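Local coordinates for protein kinase A regulatory subunit, putative (Trypanosoma cruzi, PDB 6FTF), which binds the nucleoside analogue 7-cyano-7-deazainosine through its cyclic nucleotide-binding domains and probably controls a protein kinase A that does not respond to cAMP, at residues L112-D117 and D139-L144; K38-N43 and K52-V57; N34-L39 and I132-D137. All coordinates share one frame; numbering follows the deposited sequence.

Contact 1: residues L112-D117 and D139-L144. With 7CI (7-cyano-7-deazainosine), chain F.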
loop_
_atom_site.group_PDB
_atom_site.type_symbol
_atom_site.label_atom_id
_atom_site.label_comp_id
_atom_site.label_asym_id
_atom_site.label_seq_id
_atom_site.Cartn_x
_atom_site.Cartn_y
_atom_site.Cartn_z
ATOM N N LEU A 112 -4.465 13.394 -6.896
ATOM C CA LEU A 112 -3.648 14.564 -6.607
ATOM C C LEU A 112 -4.512 15.819 -6.590
ATOM O O LEU A 112 -4.409 16.662 -5.686
ATOM C CB LEU A 112 -2.565 14.657 -7.680
ATOM C CG LEU A 112 -1.403 15.627 -7.535
ATOM C CD1 LEU A 112 -0.602 15.357 -6.292
ATOM C CD2 LEU A 112 -0.506 15.467 -8.737
ATOM N N GLU A 113 -5.403 15.925 -7.572
ATOM C CA GLU A 113 -6.279 17.071 -7.702
ATOM C C GLU A 113 -7.312 17.128 -6.586
ATOM O O GLU A 113 -7.645 18.214 -6.104
ATOM C CB GLU A 113 -6.980 16.983 -9.049
ATOM C CG GLU A 113 -6.049 17.176 -10.235
ATOM C CD GLU A 113 -5.079 16.032 -10.511
ATOM O OE1 GLU A 113 -5.361 14.861 -10.132
ATOM O OE2 GLU A 113 -4.027 16.292 -11.123
ATOM N N LEU A 114 -7.857 15.973 -6.186
ATOM C CA LEU A 114 -8.861 15.942 -5.126
ATOM C C LEU A 114 -8.251 16.185 -3.755
ATOM O O LEU A 114 -8.842 16.883 -2.927
ATOM C CB LEU A 114 -9.611 14.614 -5.159
ATOM C CG LEU A 114 -10.550 14.439 -6.344
ATOM C CD1 LEU A 114 -11.040 13.016 -6.428
ATOM C CD2 LEU A 114 -11.705 15.391 -6.237
ATOM N N MET A 115 -7.076 15.624 -3.498
ATOM C CA MET A 115 -6.444 15.791 -2.196
ATOM C C MET A 115 -5.948 17.220 -1.997
ATOM O O MET A 115 -6.006 17.750 -0.880
ATOM C CB MET A 115 -5.300 14.783 -2.064
ATOM C CG MET A 115 -4.746 14.606 -0.646
ATOM S SD MET A 115 -3.449 13.338 -0.487
ATOM C CE MET A 115 -4.379 11.813 -0.683
ATOM N N TYR A 116 -5.436 17.849 -3.051
ATOM C CA TYR A 116 -4.770 19.141 -2.929
ATOM C C TYR A 116 -5.515 20.286 -3.609
ATOM O O TYR A 116 -5.000 21.418 -3.643
ATOM C CB TYR A 116 -3.336 19.020 -3.450
ATOM C CG TYR A 116 -2.521 18.011 -2.663
ATOM C CD1 TYR A 116 -2.173 18.261 -1.347
ATOM C CD2 TYR A 116 -2.106 16.812 -3.222
ATOM C CE1 TYR A 116 -1.442 17.334 -0.605
ATOM C CE2 TYR A 116 -1.373 15.909 -2.497
ATOM C CZ TYR A 116 -1.045 16.175 -1.200
ATOM O OH TYR A 116 -0.311 15.236 -0.555
ATOM N N ASP A 117 -6.705 20.024 -4.143
ATOM C CA ASP A 117 -7.609 21.056 -4.652
ATOM C C ASP A 117 -6.920 21.935 -5.693
ATOM O O ASP A 117 -6.752 23.144 -5.525
ATOM C CB ASP A 117 -8.219 21.890 -3.518
ATOM C CG ASP A 117 -9.456 22.657 -3.960
ATOM O OD1 ASP A 117 -10.190 22.155 -4.838
ATOM O OD2 ASP A 117 -9.692 23.761 -3.429
ATOM N N ASP A 139 -17.290 14.937 -3.825
ATOM C CA ASP A 139 -17.834 15.102 -2.479
ATOM C C ASP A 139 -17.714 13.815 -1.684
ATOM O O ASP A 139 -17.386 13.846 -0.494
ATOM C CB ASP A 139 -19.289 15.580 -2.522
ATOM C CG ASP A 139 -19.425 17.046 -2.943
ATOM O OD1 ASP A 139 -18.404 17.759 -3.003
ATOM O OD2 ASP A 139 -20.572 17.485 -3.199
ATOM N N THR A 140 -17.949 12.668 -2.317
ATOM C CA THR A 140 -17.781 11.431 -1.577
ATOM C C THR A 140 -16.323 11.220 -1.206
ATOM O O THR A 140 -16.023 10.783 -0.094
ATOM C CB THR A 140 -18.334 10.235 -2.353
ATOM O OG1 THR A 140 -19.708 10.480 -2.661
ATOM C CG2 THR A 140 -18.243 8.983 -1.536
ATOM N N TYR A 141 -15.404 11.493 -2.136
ATOM C CA TYR A 141 -13.993 11.385 -1.796
ATOM C C TYR A 141 -13.656 12.281 -0.600
ATOM O O TYR A 141 -13.045 11.837 0.379
ATOM C CB TYR A 141 -13.087 11.713 -2.994
ATOM C CG TYR A 141 -11.643 11.627 -2.559
ATOM C CD1 TYR A 141 -11.018 10.396 -2.362
ATOM C CD2 TYR A 141 -10.938 12.771 -2.223
ATOM C CE1 TYR A 141 -9.706 10.326 -1.886
ATOM C CE2 TYR A 141 -9.634 12.706 -1.740
ATOM C CZ TYR A 141 -9.037 11.485 -1.575
ATOM O OH TYR A 141 -7.749 11.438 -1.078
ATOM N N ARG A 142 -14.061 13.553 -0.650
ATOM C CA ARG A 142 -13.648 14.478 0.403
ATOM C C ARG A 142 -14.315 14.174 1.733
ATOM O O ARG A 142 -13.695 14.364 2.788
ATOM C CB ARG A 142 -13.921 15.924 -0.005
ATOM C CG ARG A 142 -13.080 16.356 -1.193
ATOM C CD ARG A 142 -13.200 17.825 -1.524
ATOM N NE ARG A 142 -12.592 18.672 -0.496
ATOM C CZ ARG A 142 -13.250 19.543 0.269
ATOM N NH1 ARG A 142 -14.559 19.723 0.138
ATOM N NH2 ARG A 142 -12.584 20.254 1.172
ATOM N N ASN A 143 -15.569 13.722 1.717
ATOM C CA ASN A 143 -16.294 13.503 2.962
ATOM C C ASN A 143 -16.006 12.145 3.571
ATOM O O ASN A 143 -15.931 12.031 4.802
ATOM C CB ASN A 143 -17.794 13.630 2.737
ATOM C CG ASN A 143 -18.252 15.041 2.774
ATOM O OD1 ASN A 143 -18.545 15.582 3.850
ATOM N ND2 ASN A 143 -18.304 15.672 1.619
ATOM N N LEU A 144 -15.864 11.104 2.754
ATOM C CA LEU A 144 -15.787 9.746 3.272
ATOM C C LEU A 144 -14.425 9.090 3.147
ATOM O O LEU A 144 -14.151 8.133 3.887
ATOM C CB LEU A 144 -16.807 8.849 2.569
ATOM C CG LEU A 144 -18.268 9.266 2.661
ATOM C CD1 LEU A 144 -19.104 8.158 2.073
ATOM C CD2 LEU A 144 -18.693 9.556 4.094
HETATM C C1 7CI F . -1.226 11.156 -11.694
HETATM N N1 7CI F . 0.115 11.787 -11.488
HETATM O O1 7CI F . -1.881 11.831 -12.757
HETATM C C2 7CI F . 1.227 11.104 -11.210
HETATM N N2 7CI F . 1.416 9.776 -11.009
HETATM O O2 7CI F . -2.915 10.195 -10.413
HETATM C C3 7CI F . 2.656 9.349 -10.711
HETATM N N3 7CI F . 3.722 10.253 -10.620
HETATM O O3 7CI F . -4.057 12.526 -10.080
HETATM C C4 7CI F . 3.546 11.588 -10.814
HETATM N N4 7CI F . 2.941 15.667 -11.464
HETATM C C5 7CI F . 2.276 12.074 -11.123
HETATM O O5 7CI F . 4.564 12.330 -10.701
HETATM C C6 7CI F . 1.718 13.381 -11.399
HETATM C C7 7CI F . 0.362 13.114 -11.637
HETATM C C8 7CI F . 2.388 14.630 -11.436
HETATM C C9 7CI F . -2.093 11.284 -10.528
HETATM C C10 7CI F . -2.819 12.496 -10.800
HETATM C C11 7CI F . -3.091 12.383 -12.286
HETATM C C12 7CI F . -3.382 13.781 -12.994
HETATM O O4 7CI F . -2.408 14.728 -12.611
HETATM O O HOH W 1 -9.522 18.435 -0.595
#

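Contact 2: residues K38-N43 and K52-V57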
loop_
_atom_site.group_PDB
_atom_site.type_symbol
_atom_site.label_atom_id
_atom_site.label_comp_id
_atom_site.label_asym_id
_atom_site.label_seq_id
_atom_site.Cartn_x
_atom_site.Cartn_y
_atom_site.Cartn_z
ATOM N N LYS A 38 -12.709 -5.280 -3.916
ATOM C CA LYS A 38 -11.350 -5.795 -4.018
ATOM C C LYS A 38 -10.398 -4.734 -4.555
ATOM O O LYS A 38 -9.280 -4.577 -4.043
ATOM C CB LYS A 38 -11.329 -7.050 -4.878
ATOM C CG LYS A 38 -9.989 -7.778 -4.863
ATOM C CD LYS A 38 -10.052 -9.066 -5.674
ATOM C CE LYS A 38 -11.250 -9.917 -5.265
ATOM N NZ LYS A 38 -11.215 -10.317 -3.828
ATOM N N LEU A 39 -10.821 -3.968 -5.562
ATOM C CA LEU A 39 -9.973 -2.878 -6.028
ATOM C C LEU A 39 -9.699 -1.892 -4.899
ATOM O O LEU A 39 -8.561 -1.446 -4.708
ATOM C CB LEU A 39 -10.626 -2.143 -7.196
ATOM C CG LEU A 39 -10.790 -2.934 -8.502
ATOM C CD1 LEU A 39 -11.631 -2.142 -9.486
ATOM C CD2 LEU A 39 -9.452 -3.259 -9.123
ATOM N N LEU A 40 -10.729 -1.526 -4.149
ATOM C CA LEU A 40 -10.555 -0.524 -3.110
ATOM C C LEU A 40 -9.666 -1.019 -1.980
ATOM O O LEU A 40 -8.853 -0.251 -1.449
ATOM C CB LEU A 40 -11.913 -0.118 -2.561
ATOM C CG LEU A 40 -12.902 0.500 -3.537
ATOM C CD1 LEU A 40 -14.134 0.817 -2.729
ATOM C CD2 LEU A 40 -12.298 1.721 -4.211
ATOM N N THR A 41 -9.811 -2.279 -1.577
ATOM C CA THR A 41 -9.044 -2.761 -0.436
ATOM C C THR A 41 -7.575 -2.988 -0.760
ATOM O O THR A 41 -6.774 -3.173 0.172
ATOM C CB THR A 41 -9.651 -4.022 0.173
ATOM O OG1 THR A 41 -9.662 -5.058 -0.796
ATOM C CG2 THR A 41 -11.071 -3.774 0.695
ATOM N N HIS A 42 -7.190 -2.977 -2.028
ATOM C CA HIS A 42 -5.783 -3.068 -2.385
ATOM C C HIS A 42 -5.197 -1.743 -2.835
ATOM O O HIS A 42 -4.005 -1.683 -3.134
ATOM C CB HIS A 42 -5.579 -4.137 -3.466
ATOM C CG HIS A 42 -5.831 -5.517 -2.962
ATOM N ND1 HIS A 42 -7.099 -6.043 -2.832
ATOM C CD2 HIS A 42 -4.983 -6.464 -2.495
ATOM C CE1 HIS A 42 -7.019 -7.264 -2.334
ATOM N NE2 HIS A 42 -5.746 -7.545 -2.123
ATOM N N ASN A 43 -5.985 -0.680 -2.865
ATOM C CA ASN A 43 -5.512 0.631 -3.281
ATOM C C ASN A 43 -5.279 1.503 -2.058
ATOM O O ASN A 43 -6.160 1.641 -1.207
ATOM C CB ASN A 43 -6.523 1.287 -4.224
ATOM C CG ASN A 43 -6.036 2.613 -4.744
ATOM O OD1 ASN A 43 -5.944 3.584 -3.998
ATOM N ND2 ASN A 43 -5.728 2.679 -6.033
ATOM N N LYS A 52 -17.700 -1.356 6.223
ATOM C CA LYS A 52 -18.938 -0.654 5.911
ATOM C C LYS A 52 -18.661 0.519 4.982
ATOM O O LYS A 52 -19.340 0.702 3.963
ATOM C CB LYS A 52 -19.608 -0.173 7.199
ATOM C CG LYS A 52 -20.898 0.600 6.972
ATOM C CD LYS A 52 -21.492 1.071 8.306
ATOM C CE LYS A 52 -22.657 2.023 8.116
ATOM N NZ LYS A 52 -23.334 2.335 9.410
ATOM N N ASP A 53 -17.629 1.301 5.300
ATOM C CA ASP A 53 -17.332 2.494 4.512
ATOM C C ASP A 53 -16.779 2.150 3.136
ATOM O O ASP A 53 -17.086 2.846 2.159
ATOM C CB ASP A 53 -16.380 3.411 5.270
ATOM C CG ASP A 53 -17.051 4.103 6.446
ATOM O OD1 ASP A 53 -18.294 3.985 6.593
ATOM O OD2 ASP A 53 -16.332 4.774 7.216
ATOM N N ILE A 54 -15.954 1.107 3.031
ATOM C CA ILE A 54 -15.512 0.612 1.721
ATOM C C ILE A 54 -16.716 0.322 0.840
ATOM O O ILE A 54 -16.735 0.657 -0.351
ATOM C CB ILE A 54 -14.633 -0.652 1.888
ATOM C CG1 ILE A 54 -13.242 -0.290 2.427
ATOM C CG2 ILE A 54 -14.535 -1.439 0.563
ATOM C CD1 ILE A 54 -12.356 0.413 1.436
ATOM N N LYS A 55 -17.724 -0.350 1.403
ATOM C CA LYS A 55 -18.881 -0.723 0.604
ATOM C C LYS A 55 -19.740 0.492 0.250
ATOM O O LYS A 55 -20.316 0.527 -0.842
ATOM C CB LYS A 55 -19.651 -1.860 1.275
ATOM C CG LYS A 55 -18.850 -3.155 1.253
ATOM C CD LYS A 55 -19.513 -4.286 2.018
ATOM C CE LYS A 55 -20.691 -4.861 1.261
ATOM N NZ LYS A 55 -21.324 -5.993 2.012
ATOM N N VAL A 56 -19.811 1.503 1.120
ATOM C CA VAL A 56 -20.487 2.750 0.756
ATOM C C VAL A 56 -19.801 3.389 -0.441
ATOM O O VAL A 56 -20.450 3.826 -1.401
ATOM C CB VAL A 56 -20.535 3.721 1.954
ATOM C CG1 VAL A 56 -21.039 5.088 1.531
ATOM C CG2 VAL A 56 -21.409 3.170 3.071
ATOM N N VAL A 57 -18.475 3.489 -0.387
ATOM C CA VAL A 57 -17.723 4.093 -1.477
ATOM C C VAL A 57 -17.951 3.308 -2.762
ATOM O O VAL A 57 -18.211 3.885 -3.824
ATOM C CB VAL A 57 -16.232 4.185 -1.098
ATOM C CG1 VAL A 57 -15.396 4.584 -2.291
ATOM C CG2 VAL A 57 -16.029 5.192 0.034
#

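Contact 3: residues N34-L39 and I132-D137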
loop_
_atom_site.group_PDB
_atom_site.type_symbol
_atom_site.label_atom_id
_atom_site.label_comp_id
_atom_site.label_asym_id
_atom_site.label_seq_id
_atom_site.Cartn_x
_atom_site.Cartn_y
_atom_site.Cartn_z
ATOM N N ASN A 34 -18.257 -7.205 -5.089
ATOM C CA ASN A 34 -17.030 -7.948 -4.823
ATOM C C ASN A 34 -15.865 -7.403 -5.640
ATOM O O ASN A 34 -14.757 -7.231 -5.120
ATOM C CB ASN A 34 -17.232 -9.429 -5.126
ATOM C CG ASN A 34 -18.181 -10.092 -4.153
ATOM O OD1 ASN A 34 -18.453 -9.562 -3.075
ATOM N ND2 ASN A 34 -18.693 -11.254 -4.532
ATOM N N LEU A 35 -16.089 -7.161 -6.934
ATOM C CA LEU A 35 -15.036 -6.659 -7.808
ATOM C C LEU A 35 -14.532 -5.308 -7.329
ATOM O O LEU A 35 -13.321 -5.089 -7.183
ATOM C CB LEU A 35 -15.582 -6.571 -9.237
ATOM C CG LEU A 35 -14.641 -6.095 -10.348
ATOM C CD1 LEU A 35 -15.286 -6.367 -11.669
ATOM C CD2 LEU A 35 -14.278 -4.619 -10.298
ATOM N N ILE A 36 -15.451 -4.383 -7.088
ATOM C CA ILE A 36 -15.054 -3.025 -6.741
ATOM C C ILE A 36 -14.389 -3.007 -5.378
ATOM O O ILE A 36 -13.360 -2.352 -5.180
ATOM C CB ILE A 36 -16.262 -2.078 -6.779
ATOM C CG1 ILE A 36 -16.883 -2.043 -8.172
ATOM C CG2 ILE A 36 -15.854 -0.718 -6.356
ATOM C CD1 ILE A 36 -18.255 -1.473 -8.181
ATOM N N THR A 37 -14.947 -3.718 -4.405
ATOM C CA THR A 37 -14.338 -3.649 -3.083
ATOM C C THR A 37 -12.955 -4.276 -3.072
ATOM O O THR A 37 -12.090 -3.841 -2.296
ATOM C CB THR A 37 -15.222 -4.283 -2.015
ATOM O OG1 THR A 37 -15.432 -5.667 -2.320
ATOM C CG2 THR A 37 -16.547 -3.535 -1.907
ATOM N N LYS A 38 -12.709 -5.280 -3.916
ATOM C CA LYS A 38 -11.350 -5.795 -4.018
ATOM C C LYS A 38 -10.398 -4.734 -4.555
ATOM O O LYS A 38 -9.280 -4.577 -4.043
ATOM C CB LYS A 38 -11.329 -7.050 -4.878
ATOM C CG LYS A 38 -9.989 -7.778 -4.863
ATOM C CD LYS A 38 -10.052 -9.066 -5.674
ATOM C CE LYS A 38 -11.250 -9.917 -5.265
ATOM N NZ LYS A 38 -11.215 -10.317 -3.828
ATOM N N LEU A 39 -10.821 -3.968 -5.562
ATOM C CA LEU A 39 -9.973 -2.878 -6.028
ATOM C C LEU A 39 -9.699 -1.892 -4.899
ATOM O O LEU A 39 -8.561 -1.446 -4.708
ATOM C CB LEU A 39 -10.626 -2.143 -7.196
ATOM C CG LEU A 39 -10.790 -2.934 -8.502
ATOM C CD1 LEU A 39 -11.631 -2.142 -9.486
ATOM C CD2 LEU A 39 -9.452 -3.259 -9.123
ATOM N N ILE A 132 -11.003 0.165 -18.431
ATOM C CA ILE A 132 -12.249 0.185 -17.680
ATOM C C ILE A 132 -11.931 0.723 -16.300
ATOM O O ILE A 132 -10.995 0.244 -15.650
ATOM C CB ILE A 132 -12.856 -1.225 -17.562
ATOM C CG1 ILE A 132 -13.149 -1.813 -18.937
ATOM C CG2 ILE A 132 -14.119 -1.209 -16.701
ATOM C CD1 ILE A 132 -13.303 -3.314 -18.951
ATOM N N ALA A 133 -12.716 1.690 -15.837
ATOM C CA ALA A 133 -12.496 2.299 -14.536
ATOM C C ALA A 133 -13.806 2.435 -13.777
ATOM O O ALA A 133 -14.891 2.488 -14.358
ATOM C CB ALA A 133 -11.874 3.681 -14.679
ATOM N N TRP A 134 -13.673 2.538 -12.455
ATOM C CA TRP A 134 -14.767 2.892 -11.564
ATOM C C TRP A 134 -14.498 4.296 -11.030
ATOM O O TRP A 134 -13.371 4.610 -10.625
ATOM C CB TRP A 134 -14.907 1.861 -10.441
ATOM C CG TRP A 134 -15.369 0.547 -10.978
ATOM C CD1 TRP A 134 -14.575 -0.501 -11.392
ATOM C CD2 TRP A 134 -16.719 0.148 -11.248
ATOM N NE1 TRP A 134 -15.360 -1.521 -11.869
ATOM C CE2 TRP A 134 -16.674 -1.149 -11.790
ATOM C CE3 TRP A 134 -17.962 0.749 -11.059
ATOM C CZ2 TRP A 134 -17.824 -1.847 -12.145
ATOM C CZ3 TRP A 134 -19.098 0.056 -11.412
ATOM C CH2 TRP A 134 -19.023 -1.228 -11.955
ATOM N N VAL A 135 -15.521 5.136 -11.044
ATOM C CA VAL A 135 -15.359 6.576 -10.883
ATOM C C VAL A 135 -16.128 7.064 -9.668
ATOM O O VAL A 135 -17.317 6.769 -9.511
ATOM C CB VAL A 135 -15.816 7.323 -12.145
ATOM C CG1 VAL A 135 -15.418 8.809 -12.071
ATOM C CG2 VAL A 135 -15.265 6.643 -13.392
ATOM N N LEU A 136 -15.443 7.839 -8.831
ATOM C CA LEU A 136 -15.998 8.398 -7.604
ATOM C C LEU A 136 -16.052 9.916 -7.706
ATOM O O LEU A 136 -15.140 10.545 -8.241
ATOM C CB LEU A 136 -15.129 8.010 -6.405
ATOM C CG LEU A 136 -15.680 8.342 -5.025
ATOM C CD1 LEU A 136 -16.939 7.545 -4.730
ATOM C CD2 LEU A 136 -14.641 8.067 -3.960
ATOM N N ASP A 137 -17.129 10.496 -7.193
ATOM C CA ASP A 137 -17.306 11.940 -7.194
ATOM C C ASP A 137 -16.481 12.608 -6.096
ATOM O O ASP A 137 -16.123 12.003 -5.081
ATOM C CB ASP A 137 -18.792 12.268 -7.008
ATOM C CG ASP A 137 -19.295 11.909 -5.618
ATOM O OD1 ASP A 137 -19.524 10.706 -5.347
ATOM O OD2 ASP A 137 -19.422 12.837 -4.779
#

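Contact 1: residues L112-D117 and D139-L144
Leu114 and Tyr141 form the close-packed part of this contact between two helices of a cyclic nucleotide-binding domain: 111-116, which corresponds to the helix of the phosphate-binding cassette, and 138-145, which follows the beta barrel. CB of Leu114 lies 3.7 Å from CD2 of Tyr141, obliquely to the ring. Tyr141 reaches this position because its CG is trans to the backbone N (chi1 178°), extending the ring from its own helix toward the other. Leu83 of strand 82-86 touches both side chains. Met115, modelled in two conformers, adds a less certain approach of its methyl to the phenol end of Tyr141.

The other side is wetter and looser. No hydrogen bond joins the segments; a water donates a hydrogen bond to O of Leu114 at 2.9 Å and accepts one from NE of Arg142 at 3.1 Å, lying in the guanidinium plane.

The cassette helix carries part of the ligand site. The backbone N of Leu112 makes a weak hydrogen bond to O3 of 7-cyano-7-deazainosine, the same hydroxyl that donates to OE1 of Glu113. Its carboxylate accepts from two ligand hydroxyls, O3 on OE1 and O4 on OE2, each at 2.7 Å, and OE2 also binds N of Val121.

Contact 2: residues K38-N43 and K52-V57
Leu40 and Thr41 meet Ile54 and Val57 with no flat side chain between them, in the helical pair 30-42 and 51-60, consistent with the N3A motif of regulatory subunits. The imidazole of His42 instead turns its edge back to its own helix, where ND1 donates to O of Lys38 at 2.9 Å with an N-H...O angle of 162°. The acceptor lies close to the ring plane, so the bond fixes the rotation of the ring. The same carbonyl also accepts, weakly, from the backbone N of His42.

The two helices are joined by a short connection. Their local axes approach to 10.1 Å at 123° between N-to-C directions, so the pair is steeply crossed.

Leu40 and Ile54 carry the larger shares of the packing. The CD1 branch of Leu40 enters between two residues one turn apart, touching CG2 of Ile54 and CG1 of Val57, both at 4.0 Å, and it rests against the backbone as well, 3.5 Å from O of Ile54. Phe46 of the connecting loop packs on both Leu40 and Ile54, closing the unit.

Thr41 divides its two branches by polarity. With chi1 at 61°, OG1 turns back to O of Thr37 in the preceding turn, while the methyl faces helix 51-60. There the side chains of Thr41 and Ile54 cross nearly at right angles, CG2 to CG2 at 4.2 Å.

Contact 3: residues N34-L39 and I132-D137
Ile36 lies over one face of the Trp134 indole, and this CH-pi contact is the central interaction where an N-terminal helix covers the beta barrel of the cyclic nucleotide-binding domain. CD1 of Ile36 is 3.6 Å from the centroid of the six-membered ring of Trp134 and 8° off the normal, hence almost directly above it. CG1 of the same side chain sits over the middle of the bicycle. The extended end of Ile36 (chi2 163°) carries the methyl on across the benzo half, so that two successive carbons lie along one ring face.

Van der Waals contacts of a second kind come from the two leucines on the same side of the helix, which approach the pyrrole half obliquely. CD2 of Leu35 is 3.6 Å from NE1 of Trp134, and CD1 of Leu39 is 3.9 Å from CD1 of Trp134. All three aliphatic chains cross the indole at roughly a right angle, and together they spread the helix contact over both rings.

Polar bonding between the segments is absent. The indole N-H is nevertheless satisfied, since NE1 of Trp134 is bonded to OE1 of Gln87, which holds that corner of the ring while the aliphatic groups pack on it.

The helix runs across the strand, with local axes 10.5 Å apart at 78°. Strand 130-137 is hydrogen-bonded between strands 62-67 and 82-86. Ala58 of helix 51-60 touches Ile36, and Ala60 touches Leu136, so both helices pack on strand 130-137 as well as on each other.

Following the chain from the N terminus, helix 30-42 opens two of the contacts. Contact 2 closes first, over a connection of eight residues, joining that helix to helix 51-60. Contact 3 starts from the same stretch, sharing Lys38 and Leu39, but closes only after 92 residues, most of the first barrel, so the shorter of the two loops closes well before the longer. Contact 1 opens inside this long loop, after contact 2 has closed, and ends beyond strand 130-137; contacts 1 and 3 therefore cross. Leu136 touches both Val57 and Tyr141, linking the three. Together they join the N-terminal helices to the barrel, and the cassette helix to helix 138-145.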